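Local coordinates for protein FMN-dependent nitronate monooxygenase (Shewanella oneidensis, PDB 5LSM) that probably oxidises propionate 3-nitronate with molecular oxygen, using bound FMN, as a class I nitronate monooxygenase with a TIM-barrel-like core, at residues S153-V158 and L162-R167; G39-A44 and A53-I58; F133-P136 and L140-E143. All blocks are in the same frame, centred on the assembly; numbering follows the deposited sequence.

Interaction 1. Residues S153-V158 and L162-R167; sequences STATTV and LWLEAR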
loop_
_atom_site.group_PDB
_atom_site.type_symbol
_atom_site.label_atom_id
_atom_site.label_comp_id
_atom_site.label_asym_id
_atom_site.label_seq_id
_atom_site.Cartn_x
_atom_site.Cartn_y
_atom_site.Cartn_z
ATOM N N SER A 153 12.125 1.469 -16.836
ATOM C CA SER A 153 11.877 2.597 -15.930
ATOM C C SER A 153 10.742 2.297 -14.978
ATOM O O SER A 153 10.037 1.298 -15.138
ATOM C CB SER A 153 11.568 3.877 -16.694
ATOM O OG SER A 153 11.264 4.936 -15.787
ATOM N N THR A 154 10.596 3.144 -13.961
ATOM C CA THR A 154 9.667 2.862 -12.878
ATOM C C THR A 154 8.319 3.587 -13.111
ATOM O O THR A 154 8.285 4.736 -13.513
ATOM C CB THR A 154 10.299 3.208 -11.492
ATOM O OG1 THR A 154 11.203 2.162 -11.083
ATOM C CG2 THR A 154 9.235 3.359 -10.428
ATOM N N ALA A 155 7.221 2.862 -12.954
ATOM C CA ALA A 155 5.880 3.438 -12.966
ATOM C C ALA A 155 5.249 3.260 -11.604
ATOM O O ALA A 155 5.283 2.154 -11.059
ATOM C CB ALA A 155 5.031 2.738 -14.000
ATOM N N THR A 156 4.658 4.328 -11.067
ATOM C CA THR A 156 3.869 4.234 -9.828
ATOM C C THR A 156 2.368 4.361 -10.038
ATOM O O THR A 156 1.607 4.320 -9.070
ATOM C CB THR A 156 4.273 5.295 -8.783
ATOM O OG1 THR A 156 3.930 6.613 -9.254
ATOM C CG2 THR A 156 5.767 5.200 -8.458
ATOM N N THR A 157 1.945 4.519 -11.288
ATOM C CA THR A 157 0.539 4.494 -11.642
ATOM C C THR A 157 0.391 3.866 -13.035
ATOM O O THR A 157 1.368 3.719 -13.769
ATOM C CB THR A 157 -0.048 5.919 -11.719
ATOM O OG1 THR A 157 0.659 6.671 -12.722
ATOM C CG2 THR A 157 0.030 6.634 -10.379
ATOM N N VAL A 158 -0.853 3.622 -13.430
ATOM C CA VAL A 158 -1.167 3.176 -14.770
ATOM C C VAL A 158 -0.855 4.218 -15.843
ATOM O O VAL A 158 -0.400 3.866 -16.930
ATOM C CB VAL A 158 -2.644 2.725 -14.883
ATOM C CG1 VAL A 158 -2.983 2.373 -16.321
ATOM C CG2 VAL A 158 -2.875 1.516 -13.993
ATOM N N LEU A 162 1.766 3.816 -19.075
ATOM C CA LEU A 162 1.388 4.045 -20.451
ATOM C C LEU A 162 2.315 5.066 -21.098
ATOM O O LEU A 162 2.586 5.000 -22.306
ATOM C CB LEU A 162 -0.057 4.521 -20.534
ATOM C CG LEU A 162 -1.102 3.443 -20.245
ATOM C CD1 LEU A 162 -2.434 4.048 -19.833
ATOM C CD2 LEU A 162 -1.281 2.548 -21.453
ATOM N N TRP A 163 2.779 6.022 -20.303
ATOM C CA TRP A 163 3.722 7.016 -20.789
ATOM C C TRP A 163 5.041 6.346 -21.139
ATOM O O TRP A 163 5.640 6.656 -22.153
ATOM C CB TRP A 163 3.965 8.102 -19.747
ATOM C CG TRP A 163 4.816 9.238 -20.271
ATOM C CD1 TRP A 163 4.390 10.295 -21.006
ATOM C CD2 TRP A 163 6.226 9.419 -20.090
ATOM N NE1 TRP A 163 5.438 11.123 -21.293
ATOM C CE2 TRP A 163 6.577 10.613 -20.738
ATOM C CE3 TRP A 163 7.225 8.680 -19.461
ATOM C CZ2 TRP A 163 7.877 11.105 -20.750
ATOM C CZ3 TRP A 163 8.526 9.172 -19.469
ATOM C CH2 TRP A 163 8.840 10.365 -20.118
ATOM N N LEU A 164 5.483 5.426 -20.288
ATOM C CA LEU A 164 6.724 4.711 -20.511
ATOM C C LEU A 164 6.671 3.778 -21.743
ATOM O O LEU A 164 7.610 3.730 -22.539
ATOM C CB LEU A 164 7.106 3.926 -19.264
ATOM C CG LEU A 164 7.429 4.795 -18.058
ATOM C CD1 LEU A 164 7.556 3.956 -16.799
ATOM C CD2 LEU A 164 8.707 5.574 -18.300
ATOM N N GLU A 165 5.573 3.054 -21.899
ATOM C CA GLU A 165 5.392 2.218 -23.070
ATOM C C GLU A 165 5.456 3.058 -24.333
ATOM O O GLU A 165 6.211 2.756 -25.260
ATOM C CB GLU A 165 4.060 1.508 -23.002
ATOM C CG GLU A 165 3.904 0.395 -24.018
ATOM C CD GLU A 165 2.581 -0.321 -23.869
ATOM O OE1 GLU A 165 1.553 0.378 -23.720
ATOM O OE2 GLU A 165 2.574 -1.573 -23.861
ATOM N N ALA A 166 4.716 4.162 -24.316
ATOM C CA ALA A 166 4.575 5.053 -25.468
ATOM C C ALA A 166 5.913 5.655 -25.891
ATOM O O ALA A 166 6.122 5.938 -27.050
ATOM C CB ALA A 166 3.579 6.164 -25.142
ATOM N N ARG A 167 6.813 5.832 -24.939
ATOM C CA ARG A 167 8.118 6.404 -25.192
ATOM C C ARG A 167 9.194 5.324 -25.362
ATOM O O ARG A 167 10.376 5.615 -25.315
ATOM C CB ARG A 167 8.494 7.345 -24.042
ATOM C CG ARG A 167 7.617 8.588 -23.935
ATOM C CD ARG A 167 8.468 9.845 -23.853
ATOM N NE ARG A 167 9.563 9.800 -24.832
ATOM C CZ ARG A 167 10.807 10.239 -24.627
ATOM N NH1 ARG A 167 11.168 10.798 -23.477
ATOM N NH2 ARG A 167 11.704 10.107 -25.590
#

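Interaction 2. Residues G39-A44 and A53-I58; sequences GSLPCA and AELTAI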
loop_
_atom_site.group_PDB
_atom_site.type_symbol
_atom_site.label_atom_id
_atom_site.label_comp_id
_atom_site.label_asym_id
_atom_site.label_seq_id
_atom_site.Cartn_x
_atom_site.Cartn_y
_atom_site.Cartn_z
ATOM N N GLY A 39 22.036 -8.320 -11.828
ATOM C CA GLY A 39 22.675 -7.412 -10.867
ATOM C C GLY A 39 22.644 -5.976 -11.353
ATOM O O GLY A 39 22.584 -5.730 -12.550
ATOM N N SER A 40 22.693 -5.030 -10.427
ATOM C CA SER A 40 22.415 -3.641 -10.735
ATOM C C SER A 40 23.415 -2.713 -10.068
ATOM O O SER A 40 23.709 -2.860 -8.871
ATOM C CB SER A 40 21.006 -3.262 -10.277
ATOM O OG SER A 40 20.023 -4.055 -10.915
ATOM N N LEU A 41 23.939 -1.765 -10.854
ATOM C CA LEU A 41 24.829 -0.720 -10.352
ATOM C C LEU A 41 24.049 0.589 -10.269
ATOM O O LEU A 41 23.593 1.115 -11.293
ATOM C CB LEU A 41 26.061 -0.562 -11.263
ATOM C CG LEU A 41 27.080 0.513 -10.849
ATOM C CD1 LEU A 41 27.680 0.241 -9.490
ATOM C CD2 LEU A 41 28.197 0.679 -11.872
ATOM N N PRO A 42 23.794 1.060 -9.039
ATOM C CA PRO A 42 23.212 2.393 -8.879
ATOM C C PRO A 42 24.242 3.465 -9.228
ATOM O O PRO A 42 25.342 3.446 -8.685
ATOM C CB PRO A 42 22.846 2.440 -7.396
ATOM C CG PRO A 42 23.795 1.487 -6.728
ATOM C CD PRO A 42 24.175 0.451 -7.747
ATOM N N CYS A 43 23.913 4.330 -10.184
ATOM C CA CYS A 43 24.845 5.369 -10.645
ATOM C C CYS A 43 24.479 6.792 -10.265
ATOM O O CYS A 43 25.227 7.698 -10.561
ATOM C CB CYS A 43 25.015 5.287 -12.157
ATOM S SG CYS A 43 25.641 3.680 -12.641
ATOM N N ALA A 44 23.372 6.997 -9.560
ATOM C CA ALA A 44 22.907 8.358 -9.277
ATOM C C ALA A 44 23.946 9.207 -8.519
ATOM O O ALA A 44 24.008 10.420 -8.707
ATOM C CB ALA A 44 21.584 8.321 -8.514
ATOM N N ALA A 53 35.206 3.313 -13.028
ATOM C CA ALA A 53 35.871 2.358 -12.137
ATOM C C ALA A 53 34.937 1.189 -11.837
ATOM O O ALA A 53 35.294 0.031 -11.994
ATOM C CB ALA A 53 36.282 3.047 -10.829
ATOM N N GLU A 54 33.725 1.513 -11.413
ATOM C CA GLU A 54 32.832 0.511 -10.888
ATOM C C GLU A 54 32.344 -0.421 -12.001
ATOM O O GLU A 54 32.215 -1.623 -11.786
ATOM C CB GLU A 54 31.677 1.165 -10.140
ATOM C CG GLU A 54 31.162 0.310 -9.006
ATOM C CD GLU A 54 31.570 0.797 -7.640
ATOM O OE1 GLU A 54 32.189 0.008 -6.911
ATOM O OE2 GLU A 54 31.176 1.917 -7.253
ATOM N N LEU A 55 32.217 0.105 -13.214
ATOM C CA LEU A 55 31.842 -0.721 -14.363
ATOM C C LEU A 55 32.996 -1.591 -14.800
ATOM O O LEU A 55 32.779 -2.708 -15.275
ATOM C CB LEU A 55 31.362 0.138 -15.548
ATOM C CG LEU A 55 29.894 0.576 -15.471
ATOM C CD1 LEU A 55 29.650 1.797 -16.335
ATOM C CD2 LEU A 55 28.961 -0.561 -15.868
ATOM N N THR A 56 34.216 -1.058 -14.702
ATOM C CA THR A 56 35.400 -1.838 -15.015
ATOM C C THR A 56 35.538 -3.004 -14.007
ATOM O O THR A 56 35.706 -4.166 -14.403
ATOM C CB THR A 56 36.674 -0.942 -15.071
ATOM O OG1 THR A 56 36.619 -0.114 -16.241
ATOM C CG2 THR A 56 37.948 -1.776 -15.145
ATOM N N ALA A 57 35.336 -2.713 -12.724
ATOM C CA ALA A 57 35.317 -3.756 -11.699
ATOM C C ALA A 57 34.237 -4.823 -11.947
ATOM O O ALA A 57 34.480 -6.009 -11.731
ATOM C CB ALA A 57 35.154 -3.153 -10.316
ATOM N N ILE A 58 33.066 -4.426 -12.427
ATOM C CA ILE A 58 32.038 -5.418 -12.752
ATOM C C ILE A 58 32.483 -6.320 -13.904
ATOM O O ILE A 58 32.382 -7.548 -13.813
ATOM C CB ILE A 58 30.681 -4.763 -13.069
ATOM C CG1 ILE A 58 30.053 -4.224 -11.776
ATOM C CG2 ILE A 58 29.735 -5.762 -13.731
ATOM C CD1 ILE A 58 29.020 -3.128 -11.998
#

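Interaction 3. Residues F133-P136 and L140-E143; sequences FGLP and LLLE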
loop_
_atom_site.group_PDB
_atom_site.type_symbol
_atom_site.label_atom_id
_atom_site.label_comp_id
_atom_site.label_asym_id
_atom_site.label_seq_id
_atom_site.Cartn_x
_atom_site.Cartn_y
_atom_site.Cartn_z
ATOM N N PHE A 133 12.447 8.166 -12.008
ATOM C CA PHE A 133 11.775 9.434 -12.327
ATOM C C PHE A 133 11.597 9.623 -13.839
ATOM O O PHE A 133 11.854 10.702 -14.363
ATOM C CB PHE A 133 12.508 10.667 -11.730
ATOM C CG PHE A 133 13.019 10.469 -10.332
ATOM C CD1 PHE A 133 12.175 10.079 -9.319
ATOM C CD2 PHE A 133 14.351 10.696 -10.031
ATOM C CE1 PHE A 133 12.656 9.865 -8.036
ATOM C CE2 PHE A 133 14.844 10.463 -8.760
ATOM C CZ PHE A 133 13.984 10.069 -7.751
ATOM N N GLY A 134 11.141 8.582 -14.530
ATOM C CA GLY A 134 10.762 8.683 -15.953
ATOM C C GLY A 134 11.866 8.283 -16.934
ATOM O O GLY A 134 12.514 7.259 -16.782
ATOM N N LEU A 135 12.050 9.089 -17.963
ATOM C CA LEU A 135 13.008 8.797 -19.003
ATOM C C LEU A 135 13.743 10.055 -19.427
ATOM O O LEU A 135 13.203 11.151 -19.338
ATOM C CB LEU A 135 12.296 8.197 -20.216
ATOM C CG LEU A 135 11.673 6.818 -20.020
ATOM C CD1 LEU A 135 10.799 6.478 -21.218
ATOM C CD2 LEU A 135 12.754 5.761 -19.817
ATOM N N PRO A 136 14.966 9.895 -19.936
ATOM C CA PRO A 136 15.666 11.016 -20.575
ATOM C C PRO A 136 15.102 11.407 -21.972
ATOM O O PRO A 136 14.172 10.746 -22.488
ATOM C CB PRO A 136 17.101 10.503 -20.679
ATOM C CG PRO A 136 16.969 9.015 -20.760
ATOM C CD PRO A 136 15.722 8.628 -20.015
ATOM N N LEU A 140 19.051 10.958 -26.196
ATOM C CA LEU A 140 19.699 10.128 -25.182
ATOM C C LEU A 140 19.186 8.688 -25.193
ATOM O O LEU A 140 19.967 7.747 -25.148
ATOM C CB LEU A 140 19.507 10.744 -23.801
ATOM C CG LEU A 140 20.220 12.091 -23.573
ATOM C CD1 LEU A 140 19.983 12.608 -22.163
ATOM C CD2 LEU A 140 21.714 11.992 -23.845
ATOM N N LEU A 141 17.880 8.529 -25.330
ATOM C CA LEU A 141 17.255 7.219 -25.400
ATOM C C LEU A 141 17.667 6.447 -26.645
ATOM O O LEU A 141 17.870 5.238 -26.583
ATOM C CB LEU A 141 15.740 7.388 -25.420
ATOM C CG LEU A 141 14.934 6.593 -24.410
ATOM C CD1 LEU A 141 15.566 6.721 -23.033
ATOM C CD2 LEU A 141 13.488 7.093 -24.399
ATOM N N LEU A 142 17.677 7.118 -27.797
ATOM C CA LEU A 142 18.097 6.470 -29.046
ATOM C C LEU A 142 19.567 6.068 -28.981
ATOM O O LEU A 142 19.946 4.961 -29.395
ATOM C CB LEU A 142 17.859 7.374 -30.255
ATOM C CG LEU A 142 16.399 7.619 -30.657
ATOM C CD1 LEU A 142 16.345 8.572 -31.849
ATOM C CD2 LEU A 142 15.680 6.311 -30.966
ATOM N N GLU A 143 20.388 6.921 -28.391
ATOM C CA GLU A 143 21.790 6.562 -28.209
ATOM C C GLU A 143 21.928 5.253 -27.443
ATOM O O GLU A 143 22.668 4.376 -27.855
ATOM C CB GLU A 143 22.566 7.667 -27.497
ATOM C CG GLU A 143 24.069 7.421 -27.488
ATOM C CD GLU A 143 24.827 8.340 -26.557
ATOM O OE1 GLU A 143 24.197 9.177 -25.858
ATOM O OE2 GLU A 143 26.072 8.245 -26.558
#

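Interaction 1. Residues S153-V158 and L162-R167
Leu164 points from its helix toward strand 153-155 and meets it with both methyl branches. Its CG lies anti to the carbonyl carbon (chi1 -65°), and the two methyls fork over different parts of the strand. CD2 goes to Ser153, 3.6 Å from Ser153 OG and nearly as close to Ser153 CB. CD1 turns along the strand, 3.5 Å from the backbone atom Thr154 O and 4.0 Å from Ala155 CB. Ser153 and Ala155 both direct their side chains toward the helix. Thr154, between them, faces away, toward the FMN side, where its side chain lies near the FMN-binding Gln175. The hydroxyl of Ser153 is buried beside the leucine methyl, but it is hydrogen-bonded to Gly134 O. The second part of the contact lies within the first turn of the helix. Val158 and Leu162 lie side by side and point the same way, with Val158 CG1 3.9 Å from Leu162 CD1. A helical hydrogen bond joins Leu162 N to Val158 O at 3.0 Å. Thr157 is the N-cap, and its OG1 takes the N-H of Glu160. Strand and helix run roughly antiparallel, with 149° between the short segments' directions, as the first two elements of a beta-alpha-beta unit completed by strand 171-175. Helix 197-207 packs against Ala155 and Val158, while Leu135 of the loop between strand 128-132 and helix 138-145 touches Leu164.

Interaction 2. Residues G39-A44 and A53-I58
Leu41 reaches from strand 39-42 of the parallel barrel into a group of three side chains on helix 53-58. Its CG is anti to the backbone N (chi1 180°), which extends the side chain toward the helix. There its two methyls separate. CD1 lies against the aliphatic part of Glu54, with Leu41 CD1 3.5 Å from Glu54 CG. CD2 sits among all three helix residues. Leu41 CD2 is 4.0 Å from Leu55 CG. On the Ile58 side, Leu41 CD2 is 3.9 Å from Ile58 CD1. Ile58 crosses the leucine at a slant, and its CD1 also comes within 4.0 Å of Leu41 CB. Leu55 starts off to one side, but its branch point swings nearer. In Glu54 the first torsion (chi1 -149°) lays CG against the leucine methyl. The bend at chi2 (105°) then turns the carboxylate, whose OE1 is hydrogen-bonded to Ser26 OG. The contact itself is apolar packing. It joins strand 39-42 to helix 48-59, the first two elements of a beta-alpha-beta unit that ends in strand 66-71. Leu41 is backbone-bonded to Asn67 and Asn69 of that strand. Leu55 and Ile58 also pack on it, and helix 115-124 closes against Leu55.

Interaction 3. Residues F133-P136 and L140-E143
The backbone leaves strand 128-132 through Phe133 and Gly134, both at positive phi, then becomes extended at Leu135 and Pro136 before helix 138-145 begins. This is a beta-alpha loop of the TIM-barrel-like fold, folding back on the first turn of its own helix. Pro136 and Leu141 carry the contact about equally. The proline ring points at the helix and meets two successive leucines with different atoms. Leu140 comes to the CB edge of the ring. Its CD1 lies near the ring plane, with Leu140 CD1 3.9 Å from Pro136 CB. Leu141 approaches from above the plane instead, and its side chain crosses the proline at about a right angle. Leu135 adds a looser touch, with Leu135 CD1 4.2 Å from Leu141 CD2. Leu135 also touches Val151 of strand 150-155 and Trp163 of helix 158-166. The carbonyl of Pro136 is hydrogen-bonded to Arg167, which also packs on Leu141. At the closest point of the contact, Leu141 CD1 lies above the ring plane, displaced past its CG-CD edge, 3.5 Å from Pro136 CG and 3.6 Å from Pro136 CD.

Interactions 1 and 2 are buried and alike in plan: each packs a helix on the parallel strand before it. They reach the same sheet, but their centres are 25 Å apart and they do not touch. In interaction 2 the strand supplies the central leucine; in interaction 1 the helix does. Interaction 3 is only partly buried and uses a loop and a proline ring in place of a strand. It adjoins interaction 1; helix 138-145 is followed in the chain by strand 150-155. Two probable side-chain-to-carbonyl hydrogen bonds join them. Of the three contacts, interaction 1 alone has a hydrogen bond between its own segments.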